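Local coordinates for protein L-asparaginase I (Vibrio cholerae, PDB 2OCD) that probably hydrolyses L-asparagine to L-aspartate and ammonium as a homotetrameric cytoplasmic type I asparaginase, at residues P65-Y79 against G201-I213. Sequence-based numbering, arbitrary orientation.
Sequences PADWQLIADDIAANY and GEFKVNPITPQPI
Tyr79 and Phe203 form an offset (parallel-displaced) face-to-face stack, with planes only 3° apart and centroids separated by 3.8 Å. Ala76 adds its CA at the edge of the Phe203 ring, near the ring plane. Val205 straddles Ala76 and, one helical turn back, Ala72: its CG1 meets Ala72 CB at 3.7 Å, while CG2 packs on Ala76 CB at the same distance. The one hydrogen bond between the segments follows, from Ile208 N to Gln69 OE1 (2.8 Å), with the donor tilted 16° from the carbonyl plane. Gln69 reaches it because its CG is anti to the backbone N (chi1 -165°) and the chain then bends at chi2. Its NE2 donates to Asp73 OD1 at 3.1 Å, so O and N of the amide each have a partner, which favours this rotation. Beyond, Ile208 CD1 meets Trp68 CE3 at 4.0 Å, and Pro65 CG rests on Pro210 CA. Further out, Tyr79 OH is hydrogen-bonded to Gly109 N and Lys110 makes a cation-pi contact with the Tyr79 ring. The extended chain 201-213 thus runs antiparallel to helix 65-78 of the N-terminal domain, as part of the linker between the two alpha/beta domains, on its way to strand 213-217 in the C-terminal one; strand 204-205 pairs antiparallel with strand 105-106, and helices 94-104 and 303-315 both touch Ile208.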
ATOM      1  N   PRO B  65      33.066  13.231 -11.135  1.00 15.64           N
ATOM      2  CA  PRO B  65      33.794  12.080 -10.631  1.00 15.28           C
ATOM      3  C   PRO B  65      35.060  12.475  -9.839  1.00 15.78           C
ATOM      4  O   PRO B  65      35.457  11.740  -8.914  1.00 16.28           O
ATOM      5  CB  PRO B  65      34.091  11.290 -11.898  1.00 15.53           C
ATOM      6  CG  PRO B  65      33.018  11.774 -12.903  1.00 15.50           C
ATOM      7  CD  PRO B  65      32.961  13.230 -12.600  1.00 15.31           C
ATOM      8  N   ALA B  66      35.678  13.624 -10.171  1.00 15.46           N
ATOM      9  CA  ALA B  66      36.668  14.256  -9.266  1.00 15.57           C
ATOM     10  C   ALA B  66      36.140  14.367  -7.816  1.00 15.80           C
ATOM     11  O   ALA B  66      36.827  14.012  -6.863  1.00 15.63           O
ATOM     12  CB  ALA B  66      37.137  15.614  -9.793  1.00 14.44           C
ATOM     13  N   ASP B  67      34.885  14.806  -7.662  1.00 16.49           N
ATOM     14  CA  ASP B  67      34.265  14.899  -6.332  1.00 15.77           C
ATOM     15  C   ASP B  67      34.087  13.523  -5.658  1.00 15.37           C
ATOM     16  O   ASP B  67      34.211  13.397  -4.437  1.00 16.11           O
ATOM     17  CB  ASP B  67      32.942  15.645  -6.433  1.00 15.60           C
ATOM     18  CG  ASP B  67      33.126  17.114  -6.830  1.00 16.72           C
ATOM     19  OD1 ASP B  67      33.802  17.855  -6.048  1.00 15.60           O
ATOM     20  OD2 ASP B  67      32.600  17.524  -7.912  1.00 13.70           O
ATOM     21  N   TRP B  68      33.787  12.500  -6.448  1.00 14.05           N
ATOM     22  CA  TRP B  68      33.679  11.174  -5.932  1.00 13.14           C
ATOM     23  C   TRP B  68      35.037  10.723  -5.327  1.00 13.74           C
ATOM     24  O   TRP B  68      35.087  10.141  -4.244  1.00 14.04           O
ATOM     25  CB  TRP B  68      33.323  10.241  -7.075  1.00 13.72           C
ATOM     26  CG  TRP B  68      31.955  10.429  -7.678  1.00 12.81           C
ATOM     27  CD1 TRP B  68      30.934  11.148  -7.152  1.00 13.81           C
ATOM     28  CD2 TRP B  68      31.450   9.827  -8.870  1.00 10.87           C
ATOM     29  NE1 TRP B  68      29.819  11.049  -7.948  1.00 13.63           N
ATOM     30  CE2 TRP B  68      30.110  10.261  -9.026  1.00 12.54           C
ATOM     31  CE3 TRP B  68      31.999   8.983  -9.844  1.00 13.61           C
ATOM     32  CZ2 TRP B  68      29.298   9.872 -10.122  1.00 11.54           C
ATOM     33  CZ3 TRP B  68      31.176   8.594 -10.946  1.00 13.27           C
ATOM     34  CH2 TRP B  68      29.851   9.035 -11.051  1.00 12.50           C
ATOM     35  N   GLN B  69      36.134  10.985  -6.052  1.00 13.28           N
ATOM     36  CA  GLN B  69      37.485  10.620  -5.639  1.00 12.28           C
ATOM     37  C   GLN B  69      37.805  11.261  -4.310  1.00 12.09           C
ATOM     38  O   GLN B  69      38.318  10.573  -3.407  1.00 12.02           O
ATOM     39  CB  GLN B  69      38.504  11.109  -6.686  1.00 13.07           C
ATOM     40  CG  GLN B  69      39.900  10.515  -6.604  1.00 12.69           C
ATOM     41  CD  GLN B  69      39.906   8.991  -6.809  1.00 14.77           C
ATOM     42  OE1 GLN B  69      39.317   8.454  -7.775  1.00 17.93           O
ATOM     43  NE2 GLN B  69      40.541   8.296  -5.892  1.00 12.39           N
ATOM     44  N   LEU B  70      37.518  12.574  -4.205  1.00 11.98           N
ATOM     45  CA  LEU B  70      37.656  13.361  -2.960  1.00 11.44           C
ATOM     46  C   LEU B  70      36.949  12.647  -1.811  1.00 12.08           C
ATOM     47  O   LEU B  70      37.589  12.376  -0.780  1.00 13.53           O
ATOM     48  CB  LEU B  70      37.079  14.774  -3.119  1.00 11.26           C
ATOM     49  CG  LEU B  70      37.668  15.659  -4.255  1.00 13.56           C
ATOM     50  CD1 LEU B  70      37.245  17.201  -4.268  1.00  6.61           C
ATOM     51  CD2 LEU B  70      39.222  15.494  -4.318  1.00 10.68           C
ATOM     52  N   ILE B  71      35.665  12.276  -1.993  1.00 10.83           N
ATOM     53  CA  ILE B  71      34.939  11.589  -0.939  1.00 10.43           C
ATOM     54  C   ILE B  71      35.621  10.213  -0.589  1.00 10.94           C
ATOM     55  O   ILE B  71      35.903   9.893   0.585  1.00  9.64           O
ATOM     56  CB  ILE B  71      33.454  11.412  -1.307  1.00 10.37           C
ATOM     57  CG1 ILE B  71      32.790  12.766  -1.656  1.00 10.77           C
ATOM     58  CG2 ILE B  71      32.701  10.799  -0.167  1.00  9.14           C
ATOM     59  CD1 ILE B  71      31.389  12.611  -2.280  1.00  7.46           C
ATOM     60  N   ALA B  72      35.883   9.409  -1.621  1.00 11.43           N
ATOM     61  CA  ALA B  72      36.599   8.139  -1.453  1.00 12.22           C
ATOM     62  C   ALA B  72      37.926   8.371  -0.731  1.00 12.83           C
ATOM     63  O   ALA B  72      38.261   7.700   0.217  1.00 12.91           O
ATOM     64  CB  ALA B  72      36.834   7.479  -2.811  1.00 12.13           C
ATOM     65  N   ASP B  73      38.695   9.350  -1.173  1.00 14.22           N
ATOM     66  CA  ASP B  73      39.997   9.589  -0.551  1.00 14.10           C
ATOM     67  C   ASP B  73      39.887   9.998   0.894  1.00 14.37           C
ATOM     68  O   ASP B  73      40.761   9.707   1.672  1.00 14.15           O
ATOM     69  CB  ASP B  73      40.748  10.653  -1.306  1.00 13.99           C
ATOM     70  CG  ASP B  73      41.160  10.204  -2.684  1.00 15.58           C
ATOM     71  OD1 ASP B  73      41.231   8.970  -2.944  1.00 15.28           O
ATOM     72  OD2 ASP B  73      41.425  11.120  -3.503  1.00 18.05           O
ATOM     73  N   ASP B  74      38.811  10.689   1.229  1.00 15.22           N
ATOM     74  CA  ASP B  74      38.599  11.178   2.569  1.00 15.73           C
ATOM     75  C   ASP B  74      38.292   9.960   3.439  1.00 16.56           C
ATOM     76  O   ASP B  74      38.955   9.689   4.451  1.00 17.90           O
ATOM     77  CB  ASP B  74      37.456  12.180   2.523  1.00 15.60           C
ATOM     78  CG  ASP B  74      37.068  12.682   3.869  1.00 16.85           C
ATOM     79  OD1 ASP B  74      35.899  13.068   4.124  1.00 17.71           O
ATOM     80  OD2 ASP B  74      37.941  12.676   4.705  1.00 21.04           O
ATOM     81  N   ILE B  75      37.343   9.158   3.000  1.00 16.70           N
ATOM     82  CA  ILE B  75      37.080   7.896   3.684  1.00 16.61           C
ATOM     83  C   ILE B  75      38.359   7.045   3.959  1.00 16.54           C
ATOM     84  O   ILE B  75      38.606   6.635   5.136  1.00 16.65           O
ATOM     85  CB  ILE B  75      35.987   7.085   2.928  1.00 16.95           C
ATOM     86  CG1 ILE B  75      34.683   7.861   2.982  1.00 16.53           C
ATOM     87  CG2 ILE B  75      35.767   5.677   3.578  1.00 16.92           C
ATOM     88  CD1 ILE B  75      34.274   8.146   4.403  1.00 15.67           C
ATOM     89  N   ALA B  76      39.134   6.786   2.900  1.00 15.72           N
ATOM     90  CA  ALA B  76      40.393   6.023   2.977  1.00 15.90           C
ATOM     91  C   ALA B  76      41.319   6.555   4.071  1.00 16.05           C
ATOM     92  O   ALA B  76      41.876   5.786   4.869  1.00 15.44           O
ATOM     93  CB  ALA B  76      41.142   6.079   1.639  1.00 15.31           C
ATOM     94  N   ALA B  77      41.473   7.879   4.095  1.00 15.64           N
ATOM     95  CA  ALA B  77      42.341   8.516   5.048  1.00 15.40           C
ATOM     96  C   ALA B  77      41.799   8.253   6.430  1.00 15.98           C
ATOM     97  O   ALA B  77      42.573   8.146   7.362  1.00 16.95           O
ATOM     98  CB  ALA B  77      42.420   9.976   4.800  1.00 13.89           C
ATOM     99  N   ASN B  78      40.490   8.144   6.583  1.00 15.76           N
ATOM    100  CA  ASN B  78      39.936   7.989   7.912  1.00 15.95           C
ATOM    101  C   ASN B  78      39.567   6.545   8.216  1.00 16.70           C
ATOM    102  O   ASN B  78      39.072   6.210   9.327  1.00 16.27           O
ATOM    103  CB  ASN B  78      38.740   8.921   8.084  1.00 15.32           C
ATOM    104  CG  ASN B  78      39.161  10.349   8.245  1.00 14.63           C
ATOM    105  OD1 ASN B  78      38.978  11.187   7.345  1.00 12.99           O
ATOM    106  ND2 ASN B  78      39.773  10.643   9.379  1.00 13.55           N
ATOM    107  N   TYR B  79      39.829   5.687   7.243  1.00 17.06           N
ATOM    108  CA  TYR B  79      39.350   4.314   7.310  1.00 18.21           C
ATOM    109  C   TYR B  79      39.686   3.576   8.596  1.00 18.57           C
ATOM    110  O   TYR B  79      38.852   2.849   9.129  1.00 18.67           O
ATOM    111  CB  TYR B  79      39.851   3.500   6.131  1.00 17.54           C
ATOM    112  CG  TYR B  79      39.181   2.174   6.064  1.00 18.09           C
ATOM    113  CD1 TYR B  79      37.880   2.056   5.580  1.00 17.16           C
ATOM    114  CD2 TYR B  79      39.817   1.019   6.530  1.00 18.40           C
ATOM    115  CE1 TYR B  79      37.243   0.832   5.518  1.00 16.47           C
ATOM    116  CE2 TYR B  79      39.176  -0.213   6.481  1.00 16.54           C
ATOM    117  CZ  TYR B  79      37.892  -0.298   5.957  1.00 17.78           C
ATOM    118  OH  TYR B  79      37.259  -1.510   5.878  1.00 17.22           O
ATOM    119  N   GLY B 201      40.055  -9.648   1.853  1.00 32.23           N
ATOM    120  CA  GLY B 201      41.252  -8.968   1.368  1.00 31.55           C
ATOM    121  C   GLY B 201      41.343  -7.625   2.022  1.00 30.66           C
ATOM    122  O   GLY B 201      40.406  -7.188   2.667  1.00 30.81           O
ATOM    123  N   GLU B 202      42.465  -6.950   1.867  1.00 30.18           N
ATOM    124  CA  GLU B 202      42.637  -5.664   2.538  1.00 30.24           C
ATOM    125  C   GLU B 202      41.802  -4.582   1.870  1.00 28.75           C
ATOM    126  O   GLU B 202      41.643  -4.584   0.648  1.00 28.12           O
ATOM    127  CB  GLU B 202      44.117  -5.284   2.583  1.00 30.40           C
ATOM    128  CG  GLU B 202      44.803  -5.783   3.860  1.00 32.23           C
ATOM    129  CD  GLU B 202      46.318  -5.846   3.744  1.00 33.89           C
ATOM    130  OE1 GLU B 202      46.950  -6.577   4.560  1.00 38.05           O
ATOM    131  OE2 GLU B 202      46.876  -5.172   2.835  1.00 39.08           O
ATOM    132  N   PHE B 203      41.259  -3.668   2.669  1.00 27.54           N
ATOM    133  CA  PHE B 203      40.482  -2.567   2.122  1.00 26.52           C
ATOM    134  C   PHE B 203      41.368  -1.729   1.249  1.00 25.86           C
ATOM    135  O   PHE B 203      42.499  -1.430   1.619  1.00 25.78           O
ATOM    136  CB  PHE B 203      39.893  -1.679   3.216  1.00 26.47           C
ATOM    137  CG  PHE B 203      39.355  -0.328   2.710  1.00 27.08           C
ATOM    138  CD1 PHE B 203      38.121  -0.231   2.106  1.00 24.67           C
ATOM    139  CD2 PHE B 203      40.104   0.846   2.861  1.00 27.08           C
ATOM    140  CE1 PHE B 203      37.637   0.999   1.682  1.00 25.66           C
ATOM    141  CE2 PHE B 203      39.614   2.087   2.409  1.00 25.52           C
ATOM    142  CZ  PHE B 203      38.387   2.151   1.827  1.00 25.34           C
ATOM    143  N   LYS B 204      40.835  -1.330   0.099  1.00 25.28           N
ATOM    144  CA  LYS B 204      41.520  -0.408  -0.773  1.00 24.62           C
ATOM    145  C   LYS B 204      40.529   0.476  -1.556  1.00 23.95           C
ATOM    146  O   LYS B 204      39.433   0.035  -1.867  1.00 23.03           O
ATOM    147  CB  LYS B 204      42.344  -1.222  -1.735  1.00 24.89           C
ATOM    148  CG  LYS B 204      43.294  -0.405  -2.544  1.00 28.45           C
ATOM    149  CD  LYS B 204      43.117  -0.678  -4.052  1.00 31.95           C
ATOM    150  CE  LYS B 204      43.517  -2.105  -4.461  1.00 32.80           C
ATOM    151  NZ  LYS B 204      43.415  -2.297  -5.955  1.00 34.50           N
ATOM    152  N   VAL B 205      40.938   1.699  -1.881  1.00 22.98           N
ATOM    153  CA  VAL B 205      40.209   2.566  -2.796  1.00 23.14           C
ATOM    154  C   VAL B 205      40.812   2.621  -4.200  1.00 23.20           C
ATOM    155  O   VAL B 205      41.963   3.003  -4.373  1.00 22.95           O
ATOM    156  CB  VAL B 205      40.146   4.005  -2.285  1.00 23.15           C
ATOM    157  CG1 VAL B 205      39.466   4.911  -3.355  1.00 23.16           C
ATOM    158  CG2 VAL B 205      39.430   4.045  -0.922  1.00 21.61           C
ATOM    159  N   ASN B 206      39.993   2.284  -5.204  1.00 23.89           N
ATOM    160  CA  ASN B 206      40.406   2.251  -6.612  1.00 23.92           C
ATOM    161  C   ASN B 206      40.002   3.568  -7.309  1.00 23.74           C
ATOM    162  O   ASN B 206      38.898   4.026  -7.133  1.00 24.50           O
ATOM    163  CB  ASN B 206      39.739   1.056  -7.336  1.00 24.37           C
ATOM    164  CG  ASN B 206      40.329  -0.355  -6.925  1.00 26.75           C
ATOM    165  OD1 ASN B 206      41.552  -0.552  -6.705  1.00 24.60           O
ATOM    166  ND2 ASN B 206      39.431  -1.346  -6.879  1.00 31.28           N
ATOM    167  N   PRO B 207      40.856   4.131  -8.164  1.00 23.30           N
ATOM    168  CA  PRO B 207      40.597   5.446  -8.756  1.00 22.99           C
ATOM    169  C   PRO B 207      39.472   5.478  -9.766  1.00 22.83           C
ATOM    170  O   PRO B 207      39.109   4.444 -10.351  1.00 23.02           O
ATOM    171  CB  PRO B 207      41.880   5.764  -9.500  1.00 22.14           C
ATOM    172  CG  PRO B 207      42.377   4.455  -9.912  1.00 24.08           C
ATOM    173  CD  PRO B 207      42.064   3.518  -8.737  1.00 23.63           C
ATOM    174  N   ILE B 208      38.950   6.688  -9.971  1.00 22.73           N
ATOM    175  CA  ILE B 208      37.872   6.946 -10.914  1.00 22.43           C
ATOM    176  C   ILE B 208      38.076   8.334 -11.516  1.00 21.97           C
ATOM    177  O   ILE B 208      38.468   9.279 -10.801  1.00 21.77           O
ATOM    178  CB  ILE B 208      36.549   6.870 -10.186  1.00 22.50           C
ATOM    179  CG1 ILE B 208      35.374   6.628 -11.135  1.00 23.12           C
ATOM    180  CG2 ILE B 208      36.403   8.098  -9.302  1.00 24.28           C
ATOM    181  CD1 ILE B 208      34.227   5.660 -10.463  1.00 22.90           C
ATOM    182  N   THR B 209      37.868   8.406 -12.836  1.00 21.61           N
ATOM    183  CA  THR B 209      37.981   9.617 -13.644  1.00 20.93           C
ATOM    184  C   THR B 209      36.832   9.634 -14.681  1.00 20.49           C
ATOM    185  O   THR B 209      36.345   8.555 -15.053  1.00 20.53           O
ATOM    186  CB  THR B 209      39.254   9.616 -14.491  1.00 21.07           C
ATOM    187  OG1 THR B 209      39.154   8.536 -15.406  1.00 21.68           O
ATOM    188  CG2 THR B 209      40.536   9.467 -13.668  1.00 20.52           C
ATOM    189  N   PRO B 210      36.458  10.845 -15.199  1.00 19.29           N
ATOM    190  CA  PRO B 210      35.320  11.029 -16.090  1.00 18.75           C
ATOM    191  C   PRO B 210      35.485  10.269 -17.365  1.00 17.78           C
ATOM    192  O   PRO B 210      36.581  10.183 -17.870  1.00 18.33           O
ATOM    193  CB  PRO B 210      35.352  12.529 -16.412  1.00 18.67           C
ATOM    194  CG  PRO B 210      36.143  13.158 -15.307  1.00 17.99           C
ATOM    195  CD  PRO B 210      37.162  12.125 -14.970  1.00 19.02           C
ATOM    196  N   GLN B 211      34.395   9.761 -17.900  1.00 16.73           N
ATOM    197  CA  GLN B 211      34.435   8.966 -19.101  1.00 16.00           C
ATOM    198  C   GLN B 211      33.331   9.461 -19.982  1.00 15.23           C
ATOM    199  O   GLN B 211      32.240   9.747 -19.488  1.00 14.84           O
ATOM    200  CB  GLN B 211      34.188   7.488 -18.810  1.00 15.90           C
ATOM    201  CG  GLN B 211      35.177   6.861 -17.845  1.00 17.77           C
ATOM    202  CD  GLN B 211      36.572   6.703 -18.442  1.00 19.09           C
ATOM    203  OE1 GLN B 211      36.730   6.558 -19.682  1.00 19.56           O
ATOM    204  NE2 GLN B 211      37.591   6.756 -17.581  1.00 14.10           N
ATOM    205  N   PRO B 212      33.611   9.566 -21.293  1.00 14.70           N
ATOM    206  CA  PRO B 212      32.632  10.003 -22.258  1.00 14.33           C
ATOM    207  C   PRO B 212      31.653   8.868 -22.559  1.00 14.34           C
ATOM    208  O   PRO B 212      31.809   8.163 -23.537  1.00 14.11           O
ATOM    209  CB  PRO B 212      33.494  10.380 -23.467  1.00 14.46           C
ATOM    210  CG  PRO B 212      34.674   9.448 -23.373  1.00 13.57           C
ATOM    211  CD  PRO B 212      34.919   9.285 -21.923  1.00 14.16           C
ATOM    212  N   ILE B 213      30.659   8.709 -21.688  1.00 14.51           N
ATOM    213  CA  ILE B 213      29.673   7.657 -21.796  1.00 14.30           C
ATOM    214  C   ILE B 213      28.445   8.258 -22.435  1.00 14.21           C
ATOM    215  O   ILE B 213      27.901   9.221 -21.921  1.00 13.85           O
ATOM    216  CB  ILE B 213      29.337   7.106 -20.395  1.00 14.64           C
ATOM    217  CG1 ILE B 213      30.596   6.475 -19.771  1.00 15.39           C
ATOM    218  CG2 ILE B 213      28.208   6.062 -20.446  1.00 14.11           C
ATOM    219  CD1 ILE B 213      30.478   6.209 -18.279  1.00 14.45           C
TER